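Methyl-accepting chemotaxis sensory transducer (Anaeromyxobacter dehalogenans, PDB 4K08) probably serves as a chemotaxis receptor, its periplasmic PAS-like Cache sensor domain detecting small molecules outside the inner membrane to steer chemotaxis signalling. Local coordinates at residues 38-43 against 131-136; 85-90 against 109-114. All coordinates share one frame; numbering follows the deposited sequence.

Contact 1: 38-43 against 131-136; sequences EARRAA and QPWGWV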
loop_
_atom_site.group_PDB
_atom_site.type_symbol
_atom_site.label_atom_id
_atom_site.label_comp_id
_atom_site.label_asym_id
_atom_site.label_seq_id
_atom_site.Cartn_x
_atom_site.Cartn_y
_atom_site.Cartn_z
ATOM N N GLU A 38 14.683 13.252 -2.486
ATOM C CA GLU A 38 13.584 14.236 -2.514
ATOM C C GLU A 38 12.307 13.713 -3.150
ATOM O O GLU A 38 11.201 14.022 -2.689
ATOM C CB GLU A 38 13.996 15.539 -3.248
ATOM C CG GLU A 38 14.855 16.403 -2.403
ATOM C CD GLU A 38 15.555 17.547 -3.193
ATOM O OE1 GLU A 38 15.317 17.704 -4.418
ATOM O OE2 GLU A 38 16.363 18.260 -2.562
ATOM N N ALA A 39 12.464 12.962 -4.237
ATOM C CA ALA A 39 11.324 12.408 -4.953
ATOM C C ALA A 39 10.546 11.446 -4.010
ATOM O O ALA A 39 9.322 11.488 -3.928
ATOM C CB ALA A 39 11.808 11.670 -6.200
ATOM N N ARG A 40 11.283 10.554 -3.346
ATOM C CA ARG A 40 10.680 9.580 -2.443
ATOM C C ARG A 40 9.998 10.279 -1.272
ATOM O O ARG A 40 8.869 9.902 -0.876
ATOM C CB ARG A 40 11.756 8.618 -1.909
ATOM C CG ARG A 40 12.177 7.558 -2.898
ATOM C CD ARG A 40 13.085 6.481 -2.245
ATOM N NE ARG A 40 14.394 6.993 -1.894
ATOM C CZ ARG A 40 15.435 6.988 -2.730
ATOM N NH1 ARG A 40 15.302 6.467 -3.940
ATOM N NH2 ARG A 40 16.608 7.480 -2.356
ATOM N N ARG A 41 10.666 11.289 -0.698
ATOM C CA ARG A 41 10.052 12.030 0.395
ATOM C C ARG A 41 8.766 12.781 -0.024
ATOM O O ARG A 41 7.770 12.800 0.732
ATOM C CB ARG A 41 11.074 12.947 1.098
ATOM C CG ARG A 41 12.113 12.106 1.829
ATOM C CD ARG A 41 12.943 12.909 2.770
ATOM N NE ARG A 41 13.954 13.677 2.046
ATOM C CZ ARG A 41 13.867 14.982 1.743
ATOM N NH1 ARG A 41 12.800 15.687 2.111
ATOM N NH2 ARG A 41 14.869 15.591 1.076
ATOM N N ALA A 42 8.758 13.361 -1.214
ATOM C CA ALA A 42 7.573 14.069 -1.713
ATOM C C ALA A 42 6.379 13.069 -1.931
ATOM O O ALA A 42 5.234 13.361 -1.553
ATOM C CB ALA A 42 7.916 14.852 -3.046
ATOM N N ALA A 43 6.669 11.885 -2.469
ATOM C CA ALA A 43 5.648 10.850 -2.636
ATOM C C ALA A 43 5.075 10.403 -1.297
ATOM O O ALA A 43 3.824 10.315 -1.141
ATOM C CB ALA A 43 6.214 9.662 -3.368
ATOM N N GLN A 131 8.873 -0.133 -9.406
ATOM C CA GLN A 131 10.085 -0.956 -9.358
ATOM C C GLN A 131 11.365 -0.162 -9.137
ATOM O O GLN A 131 12.258 -0.618 -8.415
ATOM C CB GLN A 131 10.236 -1.807 -10.629
ATOM C CG GLN A 131 9.377 -3.054 -10.603
ATOM C CD GLN A 131 9.957 -4.167 -11.453
ATOM O OE1 GLN A 131 10.059 -4.033 -12.674
ATOM N NE2 GLN A 131 10.371 -5.265 -10.807
ATOM N N PRO A 132 11.475 1.029 -9.735
ATOM C CA PRO A 132 12.794 1.656 -9.549
ATOM C C PRO A 132 13.140 1.891 -8.062
ATOM O O PRO A 132 14.323 2.045 -7.770
ATOM C CB PRO A 132 12.675 2.995 -10.317
ATOM C CG PRO A 132 11.600 2.743 -11.369
ATOM C CD PRO A 132 10.620 1.751 -10.688
ATOM N N TRP A 133 12.162 1.913 -7.142
ATOM C CA TRP A 133 12.486 2.151 -5.738
ATOM C C TRP A 133 12.232 0.918 -4.887
ATOM O O TRP A 133 12.437 0.943 -3.662
ATOM C CB TRP A 133 11.638 3.307 -5.170
ATOM C CG TRP A 133 11.975 4.662 -5.764
ATOM C CD1 TRP A 133 13.108 5.007 -6.472
ATOM C CD2 TRP A 133 11.162 5.844 -5.690
ATOM N NE1 TRP A 133 13.036 6.340 -6.853
ATOM C CE2 TRP A 133 11.861 6.879 -6.377
ATOM C CE3 TRP A 133 9.902 6.129 -5.109
ATOM C CZ2 TRP A 133 11.353 8.182 -6.498
ATOM C CZ3 TRP A 133 9.386 7.431 -5.232
ATOM C CH2 TRP A 133 10.117 8.446 -5.946
ATOM N N GLY A 134 11.779 -0.151 -5.526
ATOM C CA GLY A 134 11.478 -1.384 -4.811
ATOM C C GLY A 134 10.287 -1.172 -3.864
ATOM O O GLY A 134 10.252 -1.756 -2.772
ATOM N N TRP A 135 9.336 -0.311 -4.249
ATOM C CA TRP A 135 8.153 -0.039 -3.419
ATOM C C TRP A 135 6.929 -0.877 -3.801
ATOM O O TRP A 135 6.700 -1.172 -4.983
ATOM C CB TRP A 135 7.728 1.435 -3.548
ATOM C CG TRP A 135 8.571 2.344 -2.764
ATOM C CD1 TRP A 135 9.706 2.029 -2.074
ATOM C CD2 TRP A 135 8.334 3.721 -2.549
ATOM N NE1 TRP A 135 10.203 3.148 -1.450
ATOM C CE2 TRP A 135 9.365 4.199 -1.718
ATOM C CE3 TRP A 135 7.320 4.604 -2.961
ATOM C CZ2 TRP A 135 9.436 5.546 -1.307
ATOM C CZ3 TRP A 135 7.388 5.926 -2.558
ATOM C CH2 TRP A 135 8.449 6.388 -1.749
ATOM N N VAL A 136 6.122 -1.191 -2.794
ATOM C CA VAL A 136 4.782 -1.706 -3.007
ATOM C C VAL A 136 3.842 -0.663 -2.421
ATOM O O VAL A 136 4.046 -0.260 -1.289
ATOM C CB VAL A 136 4.571 -3.049 -2.263
ATOM C CG1 VAL A 136 3.079 -3.529 -2.356
ATOM C CG2 VAL A 136 5.544 -4.114 -2.834
#

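Contact 2: 85-90 against 109-114; sequences RDPNGK and DYLWPK. With ACT (acetate ion), chain C.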
loop_
_atom_site.group_PDB
_atom_site.type_symbol
_atom_site.label_atom_id
_atom_site.label_comp_id
_atom_site.label_asym_id
_atom_site.label_seq_id
_atom_site.Cartn_x
_atom_site.Cartn_y
_atom_site.Cartn_z
ATOM N N ARG A 85 2.363 -11.920 10.506
ATOM C CA ARG A 85 1.150 -12.694 10.176
ATOM C C ARG A 85 -0.111 -12.055 10.751
ATOM O O ARG A 85 -0.066 -11.537 11.843
ATOM C CB ARG A 85 1.231 -14.123 10.752
ATOM C CG ARG A 85 2.430 -14.928 10.260
ATOM C CD ARG A 85 2.437 -16.346 10.919
ATOM N NE ARG A 85 3.626 -17.073 10.493
ATOM C CZ ARG A 85 3.690 -17.877 9.435
ATOM N NH1 ARG A 85 2.615 -18.108 8.673
ATOM N NH2 ARG A 85 4.849 -18.481 9.158
ATOM N N ASP A 86 -1.236 -12.142 10.045
ATOM C CA ASP A 86 -2.505 -11.724 10.633
ATOM C C ASP A 86 -2.955 -12.874 11.583
ATOM O O ASP A 86 -2.215 -13.872 11.716
ATOM C CB ASP A 86 -3.525 -11.349 9.539
ATOM C CG ASP A 86 -4.061 -12.562 8.727
ATOM O OD1 ASP A 86 -3.803 -13.741 9.085
ATOM O OD2 ASP A 86 -4.771 -12.295 7.712
ATOM N N PRO A 87 -4.131 -12.738 12.251
ATOM C CA PRO A 87 -4.506 -13.786 13.221
ATOM C C PRO A 87 -4.834 -15.114 12.580
ATOM O O PRO A 87 -4.968 -16.084 13.331
ATOM C CB PRO A 87 -5.764 -13.215 13.910
ATOM C CG PRO A 87 -5.626 -11.705 13.771
ATOM C CD PRO A 87 -4.965 -11.520 12.403
ATOM N N ASN A 88 -5.053 -15.184 11.269
ATOM C CA ASN A 88 -5.216 -16.500 10.656
ATOM C C ASN A 88 -3.862 -17.030 10.134
ATOM O O ASN A 88 -3.814 -17.988 9.358
ATOM C CB ASN A 88 -6.264 -16.536 9.547
ATOM C CG ASN A 88 -6.614 -17.988 9.129
ATOM O OD1 ASN A 88 -6.658 -18.886 9.959
ATOM N ND2 ASN A 88 -6.819 -18.207 7.840
ATOM N N GLY A 89 -2.772 -16.429 10.599
ATOM C CA GLY A 89 -1.446 -16.896 10.225
ATOM C C GLY A 89 -0.935 -16.439 8.859
ATOM O O GLY A 89 0.160 -16.836 8.449
ATOM N N LYS A 90 -1.693 -15.592 8.162
ATOM C CA LYS A 90 -1.312 -15.207 6.815
ATOM C C LYS A 90 -0.118 -14.170 6.773
ATOM O O LYS A 90 -0.147 -13.126 7.434
ATOM C CB LYS A 90 -2.534 -14.682 6.086
ATOM C CG LYS A 90 -2.297 -14.293 4.615
ATOM C CD LYS A 90 -3.668 -14.418 3.866
ATOM C CE LYS A 90 -3.502 -14.148 2.391
ATOM N NZ LYS A 90 -4.742 -13.994 1.559
ATOM N N ASP A 109 -6.302 -10.601 0.079
ATOM C CA ASP A 109 -7.197 -10.481 1.216
ATOM C C ASP A 109 -6.519 -10.973 2.487
ATOM O O ASP A 109 -5.653 -11.817 2.443
ATOM C CB ASP A 109 -8.564 -11.146 0.947
ATOM C CG ASP A 109 -8.445 -12.557 0.466
ATOM O OD1 ASP A 109 -7.702 -13.364 1.083
ATOM O OD2 ASP A 109 -9.112 -12.875 -0.542
ATOM N N TYR A 110 -6.873 -10.382 3.620
ATOM C CA TYR A 110 -6.220 -10.677 4.891
ATOM C C TYR A 110 -7.027 -9.947 5.958
ATOM O O TYR A 110 -8.019 -9.284 5.636
ATOM C CB TYR A 110 -4.735 -10.175 4.911
ATOM C CG TYR A 110 -4.588 -8.700 4.526
ATOM C CD1 TYR A 110 -4.643 -8.310 3.190
ATOM C CD2 TYR A 110 -4.412 -7.699 5.503
ATOM C CE1 TYR A 110 -4.501 -6.936 2.820
ATOM C CE2 TYR A 110 -4.273 -6.300 5.128
ATOM C CZ TYR A 110 -4.335 -5.955 3.796
ATOM O OH TYR A 110 -4.206 -4.636 3.402
ATOM N N LEU A 111 -6.599 -10.074 7.211
ATOM C CA LEU A 111 -7.253 -9.446 8.343
ATOM C C LEU A 111 -6.396 -8.287 8.841
ATOM O O LEU A 111 -5.196 -8.473 9.118
ATOM C CB LEU A 111 -7.419 -10.451 9.495
ATOM C CG LEU A 111 -8.240 -11.721 9.178
ATOM C CD1 LEU A 111 -7.864 -12.895 10.138
ATOM C CD2 LEU A 111 -9.749 -11.331 9.256
ATOM N N TRP A 112 -7.022 -7.135 9.033
ATOM C CA TRP A 112 -6.321 -5.909 9.433
ATOM C C TRP A 112 -7.332 -4.980 10.126
ATOM O O TRP A 112 -8.499 -4.913 9.727
ATOM C CB TRP A 112 -5.723 -5.173 8.218
ATOM C CG TRP A 112 -4.674 -4.175 8.655
ATOM C CD1 TRP A 112 -4.849 -2.836 8.988
ATOM C CD2 TRP A 112 -3.272 -4.447 8.776
ATOM N NE1 TRP A 112 -3.614 -2.279 9.318
ATOM C CE2 TRP A 112 -2.639 -3.256 9.203
ATOM C CE3 TRP A 112 -2.490 -5.601 8.570
ATOM C CZ2 TRP A 112 -1.247 -3.176 9.431
ATOM C CZ3 TRP A 112 -1.079 -5.521 8.786
ATOM C CH2 TRP A 112 -0.489 -4.313 9.234
ATOM N N PRO A 113 -6.894 -4.298 11.193
ATOM C CA PRO A 113 -7.850 -3.409 11.881
ATOM C C PRO A 113 -8.268 -2.187 11.059
ATOM O O PRO A 113 -7.572 -1.706 10.151
ATOM C CB PRO A 113 -7.102 -2.941 13.135
ATOM C CG PRO A 113 -5.648 -3.328 12.943
ATOM C CD PRO A 113 -5.562 -4.344 11.827
ATOM N N LYS A 114 -9.440 -1.684 11.414
ATOM C CA LYS A 114 -9.905 -0.391 10.936
ATOM C C LYS A 114 -9.059 0.696 11.652
ATOM O O LYS A 114 -8.604 0.486 12.780
ATOM C CB LYS A 114 -11.408 -0.234 11.237
ATOM C CG LYS A 114 -12.276 -1.010 10.224
ATOM C CD LYS A 114 -13.781 -0.788 10.423
ATOM C CE LYS A 114 -14.579 -1.447 9.289
ATOM N NZ LYS A 114 -16.094 -1.457 9.527
HETATM C C ACT C . -2.877 -2.504 5.665
HETATM O O ACT C . -2.876 -1.458 6.417
HETATM O OXT ACT C . -3.976 -2.915 5.213
HETATM C CH3 ACT C . -1.611 -3.281 5.277
#

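Contact 1: 38-43 against 131-136
The indole of Trp133 takes Arg40 on one face: CG of Arg40 stands over the centre of the six-membered ring, 3.3 Å from its centroid, in a close CH-pi contact. Ala39 CB meets the indole rim at Trp133 CZ2, 3.5 Å away, and Ala43 CB also lies at that edge. Trp135 CE3 lies at the edge of the Trp133 ring, whereas Trp133 CE3 sits 3.5 Å above the plane of the Trp135 ring, off centre. The carbonyl Arg40 O approaches the edge of the Trp135 ring at CH2, 3.6 Å away. Ala43 CB adds an apolar touch, 4.0 Å from Trp135 CZ3.

A bend at chi3 (-70°) turns Arg40 NE off the line of the chain. Arg40 CZ lies 4.9 Å from the centroid of the five-membered ring of Trp133, a cation-pi contact over the indole face, the guanidinium standing edge-on to it with the planes 79° apart. Helix 5-30 also touches this contact, with Leu21 against Ala43, Ala29 against Ala39 and Val22 against Trp133. Gly134 and Trp135 both face Tyr130, forming a G1 beta bulge at the turn between strands 120-130 and 135-142; here the antiparallel sheet of a PAS-like single Cache domain packs its hairpin end against helix 36-49.

Contact 2: 85-90 against 109-114
Asp86 and Leu111 bring the backbones closest, CA to CA 5.7 Å, where a type I turn from Asp86 to Gly89 lies beside strand 105-113. The Asp86 carboxylate does the joining. With chi1 at 71°, its CG sits between the backbone N and the carbonyl carbon, which sets the carboxylate beside both the loop's own N-H groups and Leu111 N; one oxygen serves the strand, the other the loop. OD2 accepts Leu111 N at 2.9 Å on its anti side, in a fairly straight bond (156°). OD1 stays within the loop, accepting Lys90 N from above the carboxylate plane and, weakly, Asn88 N, so the same group fixes the turn and ties it to the strand. Leu111 CD1 lies against the turn, 3.9 Å from Pro87 CD. Farther back along the strand, the extended Lys90 chain crosses Asp109 at about a right angle and forms a salt bridge, NZ to OD1 3.1 Å.

This edge strand lines a pocket of the Cache domain that holds an acetate, probably from the crystallisation liquor. Tyr110 OH donates to acetate OXT in a short hydrogen bond whose modelled length, 2.5 Å, is doubtful, and Tyr57, His70 and Lys123 bind the ion too. Trp112 lies between Pro113 CD on one face and acetate O on the other, the latter 3.1 Å above the plane. An alanine here would probably open a gap beside the acetate and leave the rings of His70 and Tyr84 without this ring against them. Tyr110 OH also hydrogen-bonds Ser125 OG, and Phe96 meets the tyrosine ring edge-to-face.

How the contacts relate
Contacts 1 and 2 lie on opposite sides of the chain's centre, their own centres 26 Å apart and their nearest atoms about 9 Å apart, without touching. Both reach the same antiparallel sheet. Contact 1 sits where strand 135-142, in the middle of the strand order, turns from strand 120-130 and meets helix 36-49; contact 2 fastens a loop to strand 105-113, at one margin of the sheet. Strand 120-130 lies between strands 135-142 and 105-113 in the sheet. Along the chain, contact 2 is nested inside the loop that contact 1 closes. One contact thus joins sheet to helix, while the other borders the acetate pocket of the same sensor domain.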